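Local coordinates for protein gp18 (Listeria monocytogenes EGD-e, PDB 3GS9) that is a prophage tail protein of the endopeptidase tail family, probably a structural part of the phage tail that assembles with further copies of itself, at residues N34-I39 with D86-H91; S54-E59 with F69-L74; Q141-G146 with S246-T251. All coordinates share one frame; numbering follows the deposited sequence. Where two conformers were deposited one is given.

Contact 1 of 3, residues N34-I39 with D86-H91; sequences NEMWSI and DIRAPH
W37 and H91 both carry CG anti to their backbone N (chi1 -177° and -171°), which puts each CG beside its own carbonyl carbon. The two side chains lie side by side, pointing the same way. Their rings form an offset stack: the centroid of the six-membered indole ring lies 3.8 Å from that of the imidazole, with the planes only 4° apart. The overlap is lopsided. W37 CZ3 sits over the centre of the imidazole, whereas H91 CD2 lies over the indole toward its rim. The ring nitrogens are all engaged, W37 NE1 with E29, H91 NE2 with Q67 and H91 ND1 with the backbone N of Y93, bonds that would resist rotation of the rings, and F69 meets both rings edge-to-face. The backbones beneath belong to neighbouring antiparallel strands of the curled sheet of the N-terminal tail domain. S38 and P90 are a non-hydrogen-bonded pair, which asks for no N-H from P90, and I39 and A89 a hydrogen-bonded one. In the latter, A89 N reaches I39 O at 2.9 Å and I39 N reaches A89 O at 3.0 Å. H91 N to W37 O, 2.8 Å and nearly straight, adds a third bond, and P90 CA lies 3.4 Å from the same W37 O, a CA-H...O contact. On the face carrying I39 and A89, I39 CG1 packs on A89 CB at 3.9 Å. Near S38, the guanidinium of R88 is met near its plane by the selenomethionine methyl CE of M36, 3.7 Å from R88 NH2, the two chains crossing at about a right angle. R88 NH1 is salt-bridged to E40.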
loop_
_atom_site.group_PDB
_atom_site.type_symbol
_atom_site.label_atom_id
_atom_site.label_comp_id
_atom_site.label_asym_id
_atom_site.label_seq_id
_atom_site.Cartn_x
_atom_site.Cartn_y
_atom_site.Cartn_z
ATOM N N ASN A 34 -7.292 -16.360 11.174
ATOM C CA ASN A 34 -6.947 -15.043 11.721
ATOM C C ASN A 34 -7.153 -13.866 10.762
ATOM O O ASN A 34 -6.386 -12.888 10.775
ATOM C CB ASN A 34 -5.513 -15.055 12.212
ATOM C CG ASN A 34 -5.362 -15.838 13.454
ATOM O OD1 ASN A 34 -6.187 -15.716 14.368
ATOM N ND2 ASN A 34 -4.289 -16.649 13.531
ATOM N N GLU A 35 -8.194 -13.942 9.942
ATOM C CA GLU A 35 -8.489 -12.849 9.057
ATOM C C GLU A 35 -9.968 -12.562 9.064
ATOM O O GLU A 35 -10.353 -11.432 9.292
ATOM C CB GLU A 35 -7.992 -13.131 7.638
ATOM C CG GLU A 35 -6.458 -13.109 7.501
ATOM C CD GLU A 35 -5.812 -11.788 7.916
ATOM O OE1 GLU A 35 -6.363 -10.714 7.597
ATOM O OE2 GLU A 35 -4.741 -11.828 8.555
HETATM N N MSE A 36 -10.792 -13.576 8.827
HETATM C CA MSE A 36 -12.237 -13.352 8.772
HETATM C C MSE A 36 -13.030 -14.609 9.069
HETATM O O MSE A 36 -12.570 -15.704 8.834
HETATM C CB MSE A 36 -12.635 -12.793 7.407
HETATM C CG MSE A 36 -12.315 -13.678 6.236
HETATM SE SE MSE A 36 -13.233 -13.038 4.623
HETATM C CE MSE A 36 -15.077 -13.285 5.151
ATOM N N TRP A 37 -14.234 -14.423 9.598
ATOM C CA TRP A 37 -15.181 -15.479 9.739
ATOM C C TRP A 37 -16.548 -14.789 9.617
ATOM O O TRP A 37 -16.866 -13.916 10.433
ATOM C CB TRP A 37 -14.988 -16.181 11.070
ATOM C CG TRP A 37 -15.874 -17.352 11.292
ATOM C CD1 TRP A 37 -16.670 -17.974 10.365
ATOM C CD2 TRP A 37 -16.066 -18.050 12.517
ATOM N NE1 TRP A 37 -17.345 -19.016 10.943
ATOM C CE2 TRP A 37 -17.027 -19.048 12.282
ATOM C CE3 TRP A 37 -15.555 -17.885 13.834
ATOM C CZ2 TRP A 37 -17.432 -19.934 13.269
ATOM C CZ3 TRP A 37 -15.974 -18.767 14.817
ATOM C CH2 TRP A 37 -16.914 -19.757 14.539
ATOM N N SER A 38 -17.328 -15.172 8.605
ATOM C CA SER A 38 -18.551 -14.449 8.323
ATOM C C SER A 38 -19.564 -15.341 7.639
ATOM O O SER A 38 -19.218 -16.427 7.120
ATOM C CB SER A 38 -18.235 -13.237 7.436
ATOM O OG SER A 38 -17.895 -13.611 6.110
ATOM N N ILE A 39 -20.809 -14.874 7.671
ATOM C CA ILE A 39 -21.827 -15.394 6.770
ATOM C C ILE A 39 -22.298 -14.246 5.850
ATOM O O ILE A 39 -22.275 -13.088 6.231
ATOM C CB ILE A 39 -22.998 -16.042 7.547
ATOM C CG1 ILE A 39 -23.706 -15.048 8.477
ATOM C CG2 ILE A 39 -22.496 -17.293 8.292
ATOM C CD1 ILE A 39 -25.013 -15.662 9.099
ATOM N N ASP A 86 -28.649 -7.685 0.827
ATOM C CA ASP A 86 -27.503 -8.575 0.843
ATOM C C ASP A 86 -26.803 -8.271 2.161
ATOM O O ASP A 86 -26.425 -7.120 2.410
ATOM C CB ASP A 86 -26.573 -8.313 -0.337
ATOM C CG ASP A 86 -27.217 -8.683 -1.685
ATOM O OD1 ASP A 86 -28.420 -9.040 -1.700
ATOM O OD2 ASP A 86 -26.519 -8.604 -2.730
ATOM N N ILE A 87 -26.700 -9.293 3.004
ATOM C CA ILE A 87 -26.136 -9.175 4.356
ATOM C C ILE A 87 -24.712 -9.712 4.368
ATOM O O ILE A 87 -24.438 -10.757 3.781
ATOM C CB ILE A 87 -26.957 -10.029 5.391
ATOM C CG1 ILE A 87 -28.316 -9.395 5.669
ATOM C CG2 ILE A 87 -26.174 -10.215 6.720
ATOM C CD1 ILE A 87 -29.319 -9.565 4.544
ATOM N N ARG A 88 -23.821 -9.021 5.058
ATOM C CA ARG A 88 -22.557 -9.581 5.424
ATOM C C ARG A 88 -22.419 -9.408 6.937
ATOM O O ARG A 88 -22.489 -8.299 7.448
ATOM C CB ARG A 88 -21.412 -8.912 4.656
ATOM C CG ARG A 88 -21.324 -9.345 3.188
ATOM C CD ARG A 88 -20.093 -8.776 2.482
ATOM N NE ARG A 88 -18.850 -9.263 3.083
ATOM C CZ ARG A 88 -18.272 -10.436 2.824
ATOM N NH1 ARG A 88 -18.814 -11.296 1.965
ATOM N NH2 ARG A 88 -17.141 -10.757 3.443
ATOM N N ALA A 89 -22.241 -10.529 7.631
ATOM C CA ALA A 89 -22.263 -10.596 9.090
ATOM C C ALA A 89 -21.026 -11.324 9.619
ATOM O O ALA A 89 -20.973 -12.562 9.600
ATOM C CB ALA A 89 -23.555 -11.317 9.586
ATOM N N PRO A 90 -20.005 -10.560 10.048
ATOM C CA PRO A 90 -18.860 -11.147 10.768
ATOM C C PRO A 90 -19.239 -11.820 12.091
ATOM O O PRO A 90 -20.148 -11.369 12.796
ATOM C CB PRO A 90 -17.980 -9.931 11.083
ATOM C CG PRO A 90 -18.347 -8.949 9.985
ATOM C CD PRO A 90 -19.829 -9.112 9.827
ATOM N N HIS A 91 -18.554 -12.909 12.376
ATOM C CA HIS A 91 -18.716 -13.619 13.636
ATOM C C HIS A 91 -18.593 -12.663 14.844
ATOM O O HIS A 91 -17.831 -11.717 14.821
ATOM C CB HIS A 91 -17.700 -14.735 13.703
ATOM C CG HIS A 91 -17.923 -15.644 14.864
ATOM N ND1 HIS A 91 -17.333 -15.420 16.085
ATOM C CD2 HIS A 91 -18.713 -16.732 15.013
ATOM C CE1 HIS A 91 -17.720 -16.366 16.931
ATOM N NE2 HIS A 91 -18.552 -17.175 16.303
#

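Contact 2 of 3, residues S54-E59 with F69-L74; sequences SFLDYE and FVVKQL
The chain around D57 to E59 meets V71 at a steep angle, the CA 56 to 59 direction lying 115° from that of CA 70 to 74, and a single backbone bond, E59 N to V71 O (2.8 Å), ties the two. E59 and K72 add a salt bridge beside it. K72 NZ comes to E59 OE2 at 2.8 Å on its syn lone pair, and both chains bend at chi2 (-68° in E59), which sets each CD back from a fully extended course. The pair is not isolated: T203 of the second subunit bonds both E59 OE2 and K72 NZ, and R240 of that subunit takes E59 OE1, so the charges are shared between the chain's own salt bridge and the second subunit. V71 faces the loop, with CB 3.2 Å from D57 O and CG2 3.9 Å from L56 CD1. The strand that supplies it, 67-74, carries a classic beta bulge, K72 and Q73 both facing R88 of the neighbouring strand, within the antiparallel sheet of the N-terminal tail domain; Q73 and L74 also pair antiparallel with a strand of the second subunit, which carries the sheet on across the interface. L74 is turned toward the loop and packs on Y58. Its CB lies 3.5 Å from Y58 CE1, while its CD2 stands over the centre of the ring face, 4.2 Å above the plane; Y58 OH makes a weak contact with L74 O at 2.9 Å. The same CD2 is 3.7 Å from D57 OD1, the oxygen that accepts Y58 N on its anti lone pair and also bonds Y292 of the second subunit. The ring of Y292 meets that of Y58 with the planes about 50° apart.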
loop_
_atom_site.group_PDB
_atom_site.type_symbol
_atom_site.label_atom_id
_atom_site.label_comp_id
_atom_site.label_asym_id
_atom_site.label_seq_id
_atom_site.Cartn_x
_atom_site.Cartn_y
_atom_site.Cartn_z
ATOM N N SER A 54 -38.651 -4.461 12.922
ATOM C CA SER A 54 -37.320 -4.736 12.373
ATOM C C SER A 54 -36.744 -5.956 13.092
ATOM O O SER A 54 -36.631 -5.952 14.331
ATOM C CB SER A 54 -36.373 -3.532 12.580
ATOM O OG SER A 54 -37.019 -2.271 12.415
ATOM N N PHE A 55 -36.396 -6.990 12.329
ATOM C CA PHE A 55 -35.659 -8.140 12.869
ATOM C C PHE A 55 -34.217 -8.165 12.322
ATOM O O PHE A 55 -33.236 -8.348 13.093
ATOM C CB PHE A 55 -36.368 -9.444 12.523
ATOM C CG PHE A 55 -37.761 -9.532 13.070
ATOM C CD1 PHE A 55 -38.787 -8.848 12.461
ATOM C CD2 PHE A 55 -38.032 -10.298 14.186
ATOM C CE1 PHE A 55 -40.073 -8.922 12.961
ATOM C CE2 PHE A 55 -39.296 -10.374 14.703
ATOM C CZ PHE A 55 -40.330 -9.679 14.090
ATOM N N LEU A 56 -34.100 -7.953 11.003
ATOM C CA LEU A 56 -32.810 -8.016 10.293
ATOM C C LEU A 56 -32.329 -6.667 9.705
ATOM O O LEU A 56 -32.792 -6.210 8.664
ATOM C CB LEU A 56 -32.912 -9.069 9.190
ATOM C CG LEU A 56 -31.663 -9.359 8.367
ATOM C CD1 LEU A 56 -30.651 -10.095 9.174
ATOM C CD2 LEU A 56 -32.053 -10.176 7.140
ATOM N N ASP A 57 -31.363 -6.047 10.378
ATOM C CA ASP A 57 -30.830 -4.759 9.981
ATOM C C ASP A 57 -29.418 -4.671 10.583
ATOM O O ASP A 57 -28.925 -5.667 11.163
ATOM C CB ASP A 57 -31.729 -3.611 10.514
ATOM C CG ASP A 57 -31.824 -2.429 9.552
ATOM O OD1 ASP A 57 -30.765 -1.859 9.200
ATOM O OD2 ASP A 57 -32.960 -2.089 9.120
ATOM N N TYR A 58 -28.791 -3.503 10.488
ATOM C CA TYR A 58 -27.469 -3.255 11.121
ATOM C C TYR A 58 -27.546 -3.630 12.572
ATOM O O TYR A 58 -28.503 -3.289 13.276
ATOM C CB TYR A 58 -26.992 -1.801 11.006
ATOM C CG TYR A 58 -26.878 -1.412 9.555
ATOM C CD1 TYR A 58 -25.910 -1.968 8.752
ATOM C CD2 TYR A 58 -27.805 -0.549 8.992
ATOM C CE1 TYR A 58 -25.844 -1.661 7.384
ATOM C CE2 TYR A 58 -27.778 -0.244 7.629
ATOM C CZ TYR A 58 -26.795 -0.808 6.834
ATOM O OH TYR A 58 -26.819 -0.475 5.513
ATOM N N GLU A 59 -26.526 -4.341 13.001
ATOM C CA GLU A 59 -26.372 -4.782 14.383
ATOM C C GLU A 59 -27.305 -5.898 14.825
ATOM O O GLU A 59 -27.191 -6.352 15.997
ATOM C CB GLU A 59 -26.369 -3.602 15.357
ATOM C CG GLU A 59 -25.350 -2.503 14.968
ATOM C CD GLU A 59 -23.925 -2.952 15.118
ATOM O OE1 GLU A 59 -23.591 -3.486 16.190
ATOM O OE2 GLU A 59 -23.108 -2.757 14.191
ATOM N N PHE A 69 -23.467 -14.280 14.527
ATOM C CA PHE A 69 -22.881 -13.372 13.510
ATOM C C PHE A 69 -23.684 -12.098 13.562
ATOM O O PHE A 69 -24.909 -12.135 13.804
ATOM C CB PHE A 69 -22.951 -13.984 12.119
ATOM C CG PHE A 69 -22.255 -15.321 11.998
ATOM C CD1 PHE A 69 -22.915 -16.514 12.344
ATOM C CD2 PHE A 69 -20.931 -15.381 11.548
ATOM C CE1 PHE A 69 -22.278 -17.736 12.242
ATOM C CE2 PHE A 69 -20.271 -16.570 11.448
ATOM C CZ PHE A 69 -20.917 -17.766 11.811
ATOM N N VAL A 70 -23.024 -10.968 13.377
ATOM C CA VAL A 70 -23.649 -9.669 13.538
ATOM C C VAL A 70 -23.622 -8.896 12.224
ATOM O O VAL A 70 -22.568 -8.797 11.584
ATOM C CB VAL A 70 -22.870 -8.888 14.606
ATOM C CG1 VAL A 70 -23.480 -7.511 14.799
ATOM C CG2 VAL A 70 -22.906 -9.689 15.882
ATOM N N VAL A 71 -24.780 -8.381 11.819
ATOM C CA VAL A 71 -24.889 -7.664 10.539
ATOM C C VAL A 71 -24.112 -6.335 10.623
ATOM O O VAL A 71 -24.446 -5.492 11.440
ATOM C CB VAL A 71 -26.362 -7.400 10.207
ATOM C CG1 VAL A 71 -26.492 -6.514 8.981
ATOM C CG2 VAL A 71 -27.141 -8.740 10.104
ATOM N N LYS A 72 -23.044 -6.198 9.812
ATOM C CA LYS A 72 -22.260 -4.967 9.694
ATOM C C LYS A 72 -22.354 -4.291 8.319
ATOM O O LYS A 72 -22.196 -3.075 8.225
ATOM C CB LYS A 72 -20.785 -5.249 9.989
ATOM C CG LYS A 72 -20.463 -5.644 11.431
ATOM C CD LYS A 72 -20.879 -4.519 12.326
ATOM C CE LYS A 72 -20.183 -4.478 13.624
ATOM N NZ LYS A 72 -20.373 -3.099 14.230
ATOM N N GLN A 73 -22.562 -5.079 7.257
ATOM C CA GLN A 73 -22.826 -4.549 5.942
ATOM C C GLN A 73 -24.162 -5.064 5.453
ATOM O O GLN A 73 -24.515 -6.209 5.723
ATOM C CB GLN A 73 -21.727 -4.919 4.981
ATOM C CG GLN A 73 -20.451 -4.204 5.298
ATOM C CD GLN A 73 -19.273 -4.720 4.513
ATOM O OE1 GLN A 73 -18.824 -5.866 4.709
ATOM N NE2 GLN A 73 -18.701 -3.848 3.669
ATOM N N LEU A 74 -24.902 -4.192 4.774
ATOM C CA LEU A 74 -26.262 -4.459 4.318
ATOM C C LEU A 74 -26.596 -3.516 3.170
ATOM O O LEU A 74 -26.443 -2.278 3.272
ATOM C CB LEU A 74 -27.247 -4.233 5.465
ATOM C CG LEU A 74 -28.747 -4.552 5.345
ATOM C CD1 LEU A 74 -28.948 -6.040 5.204
ATOM C CD2 LEU A 74 -29.509 -4.055 6.557
#

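Contact 3 of 3, residues Q141-G146 with S246-T251; sequences QQENFG and SDERYT
Q141 and T251 exchange a pair of hydrogen bonds through one amide. T251 N gives to Q141 OE1 (2.8 Å), approaching with a tilt of 30° from the carbonyl plane, and Q141 NE2 gives to T251 OG1 at 2.9 Å, almost in the amide plane. Both ends of the primary amide are thereby used by one residue, which fixes which way round it lies. The chain of Q141 reaches T251 because CD is anti to CA (chi2 -179°). Just behind it in the loop, D247 holds R249 side-on: R249 NE and NH2 go one to each carboxylate oxygen, 2.9 Å from D247 OD1 and OD2 respectively, both on syn lone pairs and within a few degrees of the guanidinium plane. D247 OD1 also takes R249 N, an Asx turn, at the head of the type I beta turn D247 to Y250. These bonds brace the turn internally, and it lies against the strand 141-149, paired antiparallel with 100-106 in the prophage endopeptidase tail region. D160 of helix 150-161 extends the polar network, bonding both R249 NH2 and Q142 NE2, while R259 joins D247 OD2. Q142 OE1 lies near the guanidinium plane, 3.3 Å from R249 NH1, at a poor angle for a hydrogen bond; water 1, 2.7 Å from Q142 OE1, makes the link, accepting from R249 NH1 and E143 N. Farther out, E143 slides past R249 in the opposite direction, with the carboxylate and guanidinium planes 84° apart; E143 CD lies 3.9 Å from R249 CG. Water 2 donates to both E143 OE2 and R249 O. Packing is close at R249 CB, 3.2 Å from Q141 O, a carbonyl oxygen buried here that has no hydrogen-bond partner in the model.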
loop_
_atom_site.group_PDB
_atom_site.type_symbol
_atom_site.label_atom_id
_atom_site.label_comp_id
_atom_site.label_asym_id
_atom_site.label_seq_id
_atom_site.Cartn_x
_atom_site.Cartn_y
_atom_site.Cartn_z
ATOM N N GLN A 141 8.718 -11.467 27.337
ATOM C CA GLN A 141 9.033 -10.162 27.888
ATOM C C GLN A 141 8.267 -9.091 27.110
ATOM O O GLN A 141 8.598 -8.773 25.978
ATOM C CB GLN A 141 10.546 -9.937 27.838
ATOM C CG GLN A 141 11.333 -10.959 28.683
ATOM C CD GLN A 141 12.804 -10.689 28.623
ATOM O OE1 GLN A 141 13.505 -11.291 27.822
ATOM N NE2 GLN A 141 13.288 -9.746 29.442
ATOM N N GLN A 142 7.203 -8.593 27.724
ATOM C CA GLN A 142 6.385 -7.537 27.165
ATOM C C GLN A 142 6.952 -6.169 27.495
ATOM O O GLN A 142 7.490 -5.954 28.593
ATOM C CB GLN A 142 4.969 -7.655 27.704
ATOM C CG GLN A 142 4.334 -8.996 27.354
ATOM C CD GLN A 142 3.958 -9.153 25.883
ATOM O OE1 GLN A 142 3.823 -8.196 25.124
ATOM N NE2 GLN A 142 3.807 -10.399 25.480
ATOM N N GLU A 143 6.885 -5.273 26.526
ATOM C CA GLU A 143 7.195 -3.867 26.771
ATOM C C GLU A 143 5.986 -3.032 26.319
ATOM O O GLU A 143 5.634 -3.007 25.128
ATOM C CB GLU A 143 8.471 -3.455 26.030
ATOM C CG GLU A 143 9.743 -4.144 26.588
ATOM C CD GLU A 143 11.043 -3.748 25.911
ATOM O OE1 GLU A 143 11.030 -2.903 24.986
ATOM O OE2 GLU A 143 12.095 -4.297 26.308
ATOM N N ASN A 144 5.310 -2.415 27.290
ATOM C CA ASN A 144 4.132 -1.617 27.031
ATOM C C ASN A 144 3.073 -2.446 26.299
ATOM O O ASN A 144 2.497 -1.997 25.299
ATOM C CB ASN A 144 4.542 -0.351 26.256
ATOM C CG ASN A 144 5.474 0.525 27.072
ATOM O OD1 ASN A 144 5.248 0.711 28.262
ATOM N ND2 ASN A 144 6.537 1.025 26.454
ATOM N N PHE A 145 2.836 -3.673 26.779
ATOM C CA PHE A 145 1.726 -4.464 26.215
ATOM C C PHE A 145 0.381 -3.821 26.602
ATOM O O PHE A 145 0.046 -3.739 27.779
ATOM C CB PHE A 145 1.725 -5.933 26.655
ATOM C CG PHE A 145 0.481 -6.664 26.207
ATOM C CD1 PHE A 145 0.321 -7.013 24.882
ATOM C CD2 PHE A 145 -0.576 -6.896 27.092
ATOM C CE1 PHE A 145 -0.829 -7.661 24.475
ATOM C CE2 PHE A 145 -1.729 -7.511 26.690
ATOM C CZ PHE A 145 -1.863 -7.899 25.362
ATOM N N GLY A 146 -0.379 -3.399 25.593
ATOM C CA GLY A 146 -1.631 -2.691 25.815
ATOM C C GLY A 146 -1.751 -1.478 24.928
ATOM O O GLY A 146 -1.101 -1.380 23.880
ATOM N N SER A 246 14.044 -10.598 14.873
ATOM C CA SER A 246 14.728 -9.634 15.718
ATOM C C SER A 246 13.690 -9.021 16.659
ATOM O O SER A 246 12.714 -8.407 16.219
ATOM C CB SER A 246 15.383 -8.534 14.881
ATOM O OG SER A 246 16.026 -7.602 15.713
ATOM N N ASP A 247 13.867 -9.237 17.957
ATOM C CA ASP A 247 12.870 -8.811 18.917
ATOM C C ASP A 247 13.605 -8.143 20.051
ATOM O O ASP A 247 14.221 -8.820 20.833
ATOM C CB ASP A 247 12.013 -9.964 19.430
ATOM C CG ASP A 247 10.751 -9.465 20.092
ATOM O OD1 ASP A 247 10.824 -8.429 20.811
ATOM O OD2 ASP A 247 9.691 -10.056 19.824
ATOM N N GLU A 248 13.536 -6.813 20.093
ATOM C CA GLU A 248 14.259 -5.957 21.042
ATOM C C GLU A 248 13.829 -6.172 22.484
ATOM O O GLU A 248 14.438 -5.637 23.409
ATOM C CB GLU A 248 14.023 -4.467 20.706
ATOM C CG GLU A 248 12.595 -3.964 21.029
ATOM C CD GLU A 248 12.381 -2.475 20.741
ATOM O OE1 GLU A 248 13.323 -1.671 20.925
ATOM O OE2 GLU A 248 11.252 -2.108 20.346
ATOM N N ARG A 249 12.726 -6.897 22.682
ATOM C CA ARG A 249 12.211 -7.143 24.040
ATOM C C ARG A 249 12.905 -8.293 24.766
ATOM O O ARG A 249 12.874 -8.387 26.002
ATOM C CB ARG A 249 10.713 -7.472 23.961
ATOM C CG ARG A 249 9.881 -6.415 23.302
ATOM C CD ARG A 249 8.436 -6.858 23.157
ATOM N NE ARG A 249 8.317 -7.995 22.230
ATOM C CZ ARG A 249 7.224 -8.729 22.107
ATOM N NH1 ARG A 249 6.132 -8.428 22.779
ATOM N NH2 ARG A 249 7.228 -9.763 21.286
ATOM N N TYR A 250 13.498 -9.196 23.996
ATOM C CA TYR A 250 14.084 -10.373 24.540
ATOM C C TYR A 250 15.499 -10.097 25.059
ATOM O O TYR A 250 16.414 -9.810 24.277
ATOM C CB TYR A 250 14.166 -11.455 23.480
ATOM C CG TYR A 250 12.901 -12.172 23.096
ATOM C CD1 TYR A 250 11.745 -11.480 22.740
ATOM C CD2 TYR A 250 12.900 -13.575 22.998
ATOM C CE1 TYR A 250 10.588 -12.171 22.344
ATOM C CE2 TYR A 250 11.769 -14.270 22.582
ATOM C CZ TYR A 250 10.609 -13.568 22.267
ATOM O OH TYR A 250 9.495 -14.237 21.840
ATOM N N THR A 251 15.675 -10.215 26.371
ATOM C CA THR A 251 17.008 -10.107 26.988
ATOM C C THR A 251 17.589 -11.495 27.308
ATOM O O THR A 251 18.753 -11.605 27.696
ATOM C CB THR A 251 16.991 -9.247 28.256
ATOM O OG1 THR A 251 16.157 -9.875 29.235
ATOM C CG2 THR A 251 16.508 -7.848 27.960
HETATM O O HOH W 1 5.318 -6.060 24.253
HETATM O O HOH W 2 12.209 -6.517 27.794
HETATM O O HOH W 3 9.544 -2.847 22.749
#

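Overall arrangement
Contacts 1 and 2 share one antiparallel sheet of the N-terminal tail domain, their centres 11 Å apart: strands 67-74 and 83-90 are neighbours in it, and the bonds P90 O to V70 N and R88 N to Q73 O probably run between the two contacts. Along the chain, contact 2 lies inside the loop that contact 1 closes. Contact 3 follows later, in the endopeptidase tail part of the chain, about 32 Å from contact 1 and 40 Å from contact 2 between centres, and touches neither. Contact 2 also meets a second subunit along much of its extent, whereas no other chain touches contact 3, so the N-terminal sheet takes part in the assembly.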